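Local coordinates for gamma-glutamyltranspeptidase (Ggt) (Helicobacter pylori 26695, PDB 5BPK), which probably catalyses the hydrolysis of gamma-glutamyl compounds such as glutathione and the transfer of their gamma-glutamyl group, as an N-terminal nucleophile (Ntn) hydrolase, at residues Ile115-Phe124 / Met161-Val169. Numbering follows the deposited sequence.
Sequences ISEAVSAPRF and MGDVNAIQV. With EDO (1,2-ethanediol), chain R; EDO (1,2-ethanediol), chain S; EDO (1,2-ethanediol), chain H.
Ile-115 and Val-119, one turn apart on helix 115-120, pack on Ala-166 of the antiparallel sheet and on Val-164 in the loop leading into it, where the Ntn-hydrolase fold of this catalytic domain lays helices against a sheet face; the helix runs roughly antiparallel to strand 166-169, their short axes at 148°. The small methyl of Ala-166 meets Ile-115 CG1 at 3.9 Å, because chi1 of -164° swings that branch away from the backbone N. Beta-branched Val-119 sets CG2 against Val-164 CG1 (3.8 Å), while the other methyl of Val-164, CG2, lies 3.4 Å from Arg-123 NH2, obliquely to the guanidinium. At the first turn of the helix, a water accepts from Ile-115 N and donates to Gln-168, whose extended side chain carries OE1 to it. Beyond the helix, Arg-123 is extended from CG to NE, which carries its guanidinium along the loop 161-165; Asp-183 forms a salt bridge with NH1. Gly-162 suits its positive phi and has no CB to crowd NH1. Met-161 bends at chi3, turning CE to 3.3 Å from Arg-123 O. Its carbonyl O receives Arg-123 NH1 at 2.8 Å, in both the carbonyl and guanidinium planes, with an N-H...O angle of 153°.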
loop_
_atom_site.group_PDB
_atom_site.type_symbol
_atom_site.label_atom_id
_atom_site.label_comp_id
_atom_site.label_asym_id
_atom_site.label_seq_id
_atom_site.Cartn_x
_atom_site.Cartn_y
_atom_site.Cartn_z
ATOM N N ILE B 115 -10.477 17.852 0.416
ATOM C CA ILE B 115 -9.571 16.709 0.492
ATOM C C ILE B 115 -8.657 16.760 1.715
ATOM O O ILE B 115 -8.298 15.708 2.257
ATOM C CB ILE B 115 -8.779 16.496 -0.829
ATOM C CG1 ILE B 115 -8.155 15.099 -0.877
ATOM C CG2 ILE B 115 -7.727 17.597 -1.060
ATOM C CD1 ILE B 115 -9.168 13.981 -0.743
ATOM N N SER B 116 -8.296 17.965 2.169
ATOM C CA SER B 116 -7.522 18.108 3.403
ATOM C C SER B 116 -8.307 17.663 4.641
ATOM O O SER B 116 -7.792 16.930 5.495
ATOM C CB SER B 116 -7.024 19.541 3.578
ATOM O OG SER B 116 -6.285 19.656 4.767
ATOM N N GLU B 117 -9.553 18.120 4.728
ATOM C CA GLU B 117 -10.458 17.715 5.799
ATOM C C GLU B 117 -10.694 16.196 5.780
ATOM O O GLU B 117 -10.642 15.522 6.830
ATOM C CB GLU B 117 -11.783 18.451 5.673
ATOM C CG GLU B 117 -11.685 19.954 5.937
ATOM C CD GLU B 117 -12.940 20.720 5.517
ATOM O OE1 GLU B 117 -13.611 20.335 4.531
ATOM O OE2 GLU B 117 -13.254 21.718 6.183
ATOM N N ALA B 118 -10.944 15.660 4.589
ATOM C CA ALA B 118 -11.210 14.231 4.437
ATOM C C ALA B 118 -10.037 13.378 4.925
ATOM O O ALA B 118 -10.246 12.300 5.496
ATOM C CB ALA B 118 -11.548 13.892 2.987
ATOM N N VAL B 119 -8.812 13.843 4.669
ATOM C CA VAL B 119 -7.603 13.138 5.116
ATOM C C VAL B 119 -7.301 13.316 6.625
ATOM O O VAL B 119 -6.963 12.346 7.314
ATOM C CB VAL B 119 -6.378 13.542 4.267
ATOM C CG1 VAL B 119 -5.068 13.000 4.861
ATOM C CG2 VAL B 119 -6.554 13.070 2.811
ATOM N N SER B 120 -7.410 14.542 7.130
ATOM C CA SER B 120 -7.103 14.805 8.540
ATOM C C SER B 120 -8.121 14.197 9.505
ATOM O O SER B 120 -7.775 13.872 10.641
ATOM C CB SER B 120 -7.006 16.306 8.792
ATOM O OG SER B 120 -5.867 16.847 8.153
ATOM N N ALA B 121 -9.364 14.047 9.054
ATOM C CA ALA B 121 -10.458 13.570 9.916
ATOM C C ALA B 121 -10.074 12.280 10.644
ATOM O O ALA B 121 -9.500 11.365 10.028
ATOM C CB ALA B 121 -11.725 13.349 9.109
ATOM N N PRO B 122 -10.373 12.207 11.953
ATOM C CA PRO B 122 -10.077 10.984 12.691
ATOM C C PRO B 122 -10.710 9.740 12.068
ATOM O O PRO B 122 -11.791 9.824 11.488
ATOM C CB PRO B 122 -10.682 11.260 14.067
ATOM C CG PRO B 122 -10.459 12.739 14.240
ATOM C CD PRO B 122 -10.774 13.301 12.865
ATOM N N ARG B 123 -10.016 8.611 12.208
ATOM C CA ARG B 123 -10.375 7.349 11.568
ATOM C C ARG B 123 -10.692 6.288 12.611
ATOM O O ARG B 123 -10.115 6.302 13.698
ATOM C CB ARG B 123 -9.208 6.859 10.708
ATOM C CG ARG B 123 -9.020 7.685 9.459
ATOM C CD ARG B 123 -7.636 7.441 8.792
ATOM N NE ARG B 123 -7.409 8.503 7.812
ATOM C CZ ARG B 123 -6.250 8.841 7.276
ATOM N NH1 ARG B 123 -5.126 8.223 7.607
ATOM N NH2 ARG B 123 -6.221 9.844 6.411
ATOM N N PHE B 124 -11.615 5.382 12.274
ATOM C CA PHE B 124 -11.896 4.193 13.090
ATOM C C PHE B 124 -11.617 2.958 12.247
ATOM O O PHE B 124 -11.392 3.054 11.047
ATOM C CB PHE B 124 -13.338 4.173 13.635
ATOM C CG PHE B 124 -14.392 4.137 12.568
ATOM C CD1 PHE B 124 -14.873 2.928 12.072
ATOM C CD2 PHE B 124 -14.880 5.316 12.038
ATOM C CE1 PHE B 124 -15.835 2.909 11.071
ATOM C CE2 PHE B 124 -15.822 5.306 11.031
ATOM C CZ PHE B 124 -16.304 4.102 10.538
ATOM N N MET B 161 -3.628 5.781 12.317
ATOM C CA MET B 161 -3.725 4.823 11.243
ATOM C C MET B 161 -3.573 5.512 9.900
ATOM O O MET B 161 -4.360 6.389 9.574
ATOM C CB MET B 161 -5.099 4.174 11.280
ATOM C CG MET B 161 -5.320 3.238 12.434
ATOM S SD MET B 161 -6.962 2.519 12.411
ATOM C CE MET B 161 -7.954 3.905 13.009
ATOM N N GLY B 162 -2.576 5.102 9.126
ATOM C CA GLY B 162 -2.489 5.481 7.724
ATOM C C GLY B 162 -1.602 6.666 7.425
ATOM O O GLY B 162 -1.144 7.381 8.325
ATOM N N ASP B 163 -1.402 6.888 6.129
ATOM C CA ASP B 163 -0.645 8.038 5.630
ATOM C C ASP B 163 -1.090 8.278 4.188
ATOM O O ASP B 163 -0.482 7.815 3.231
ATOM C CB ASP B 163 0.861 7.797 5.744
ATOM C CG ASP B 163 1.687 8.962 5.219
ATOM O OD1 ASP B 163 1.112 10.037 4.954
ATOM O OD2 ASP B 163 2.906 8.789 5.053
ATOM N N VAL B 164 -2.207 8.971 4.065
ATOM C CA VAL B 164 -2.862 9.193 2.796
ATOM C C VAL B 164 -2.275 10.392 2.060
ATOM O O VAL B 164 -2.142 11.474 2.619
ATOM C CB VAL B 164 -4.367 9.434 3.003
ATOM C CG1 VAL B 164 -5.066 9.756 1.658
ATOM C CG2 VAL B 164 -5.021 8.236 3.701
ATOM N N ASN B 165 -1.909 10.169 0.803
ATOM C CA ASN B 165 -1.594 11.231 -0.121
ATOM C C ASN B 165 -2.667 11.172 -1.191
ATOM O O ASN B 165 -2.807 10.156 -1.876
ATOM C CB ASN B 165 -0.186 11.047 -0.671
ATOM C CG ASN B 165 0.846 11.170 0.411
ATOM O OD1 ASN B 165 0.926 12.211 1.072
ATOM N ND2 ASN B 165 1.620 10.108 0.636
ATOM N N ALA B 166 -3.448 12.240 -1.293
ATOM C CA ALA B 166 -4.647 12.231 -2.107
ATOM C C ALA B 166 -4.804 13.514 -2.929
ATOM O O ALA B 166 -4.324 14.586 -2.540
ATOM C CB ALA B 166 -5.868 11.992 -1.234
ATOM N N ILE B 167 -5.472 13.373 -4.070
ATOM C CA ILE B 167 -5.758 14.479 -4.982
ATOM C C ILE B 167 -7.237 14.481 -5.314
ATOM O O ILE B 167 -7.829 13.414 -5.524
ATOM C CB ILE B 167 -4.959 14.371 -6.306
ATOM C CG1 ILE B 167 -3.457 14.409 -6.051
ATOM C CG2 ILE B 167 -5.367 15.476 -7.278
ATOM C CD1 ILE B 167 -2.601 13.956 -7.258
ATOM N N GLN B 168 -7.836 15.674 -5.300
ATOM C CA GLN B 168 -9.166 15.882 -5.832
ATOM C C GLN B 168 -9.063 16.801 -7.046
ATOM O O GLN B 168 -8.355 17.817 -7.019
ATOM C CB GLN B 168 -10.102 16.473 -4.774
ATOM C CG GLN B 168 -11.534 16.682 -5.240
ATOM C CD GLN B 168 -12.413 17.326 -4.190
ATOM O OE1 GLN B 168 -12.053 18.349 -3.608
ATOM N NE2 GLN B 168 -13.579 16.749 -3.960
ATOM N N VAL B 169 -9.794 16.449 -8.103
ATOM C CA VAL B 169 -9.779 17.224 -9.340
ATOM C C VAL B 169 -11.196 17.721 -9.619
ATOM O O VAL B 169 -12.159 16.939 -9.611
ATOM C CB VAL B 169 -9.260 16.407 -10.531
ATOM C CG1 VAL B 169 -9.193 17.263 -11.779
ATOM C CG2 VAL B 169 -7.893 15.823 -10.220
HETATM C C1 EDO R . -13.111 8.295 14.572
HETATM O O1 EDO R . -14.474 7.851 14.609
HETATM C C2 EDO R . -12.315 7.645 15.709
HETATM O O2 EDO R . -10.915 8.001 15.703
HETATM C C1 EDO S . -2.963 19.856 4.206
HETATM O O1 EDO S . -3.331 18.526 4.635
HETATM C C2 EDO S . -2.609 19.834 2.725
HETATM O O2 EDO S . -1.540 18.921 2.464
HETATM C C1 EDO H . -4.732 20.245 11.235
HETATM O O1 EDO H . -3.359 20.336 11.670
HETATM C C2 EDO H . -4.871 19.225 10.095
HETATM O O2 EDO H . -4.858 19.849 8.788
HETATM O O HOH W 1 -10.505 19.565 -1.916
#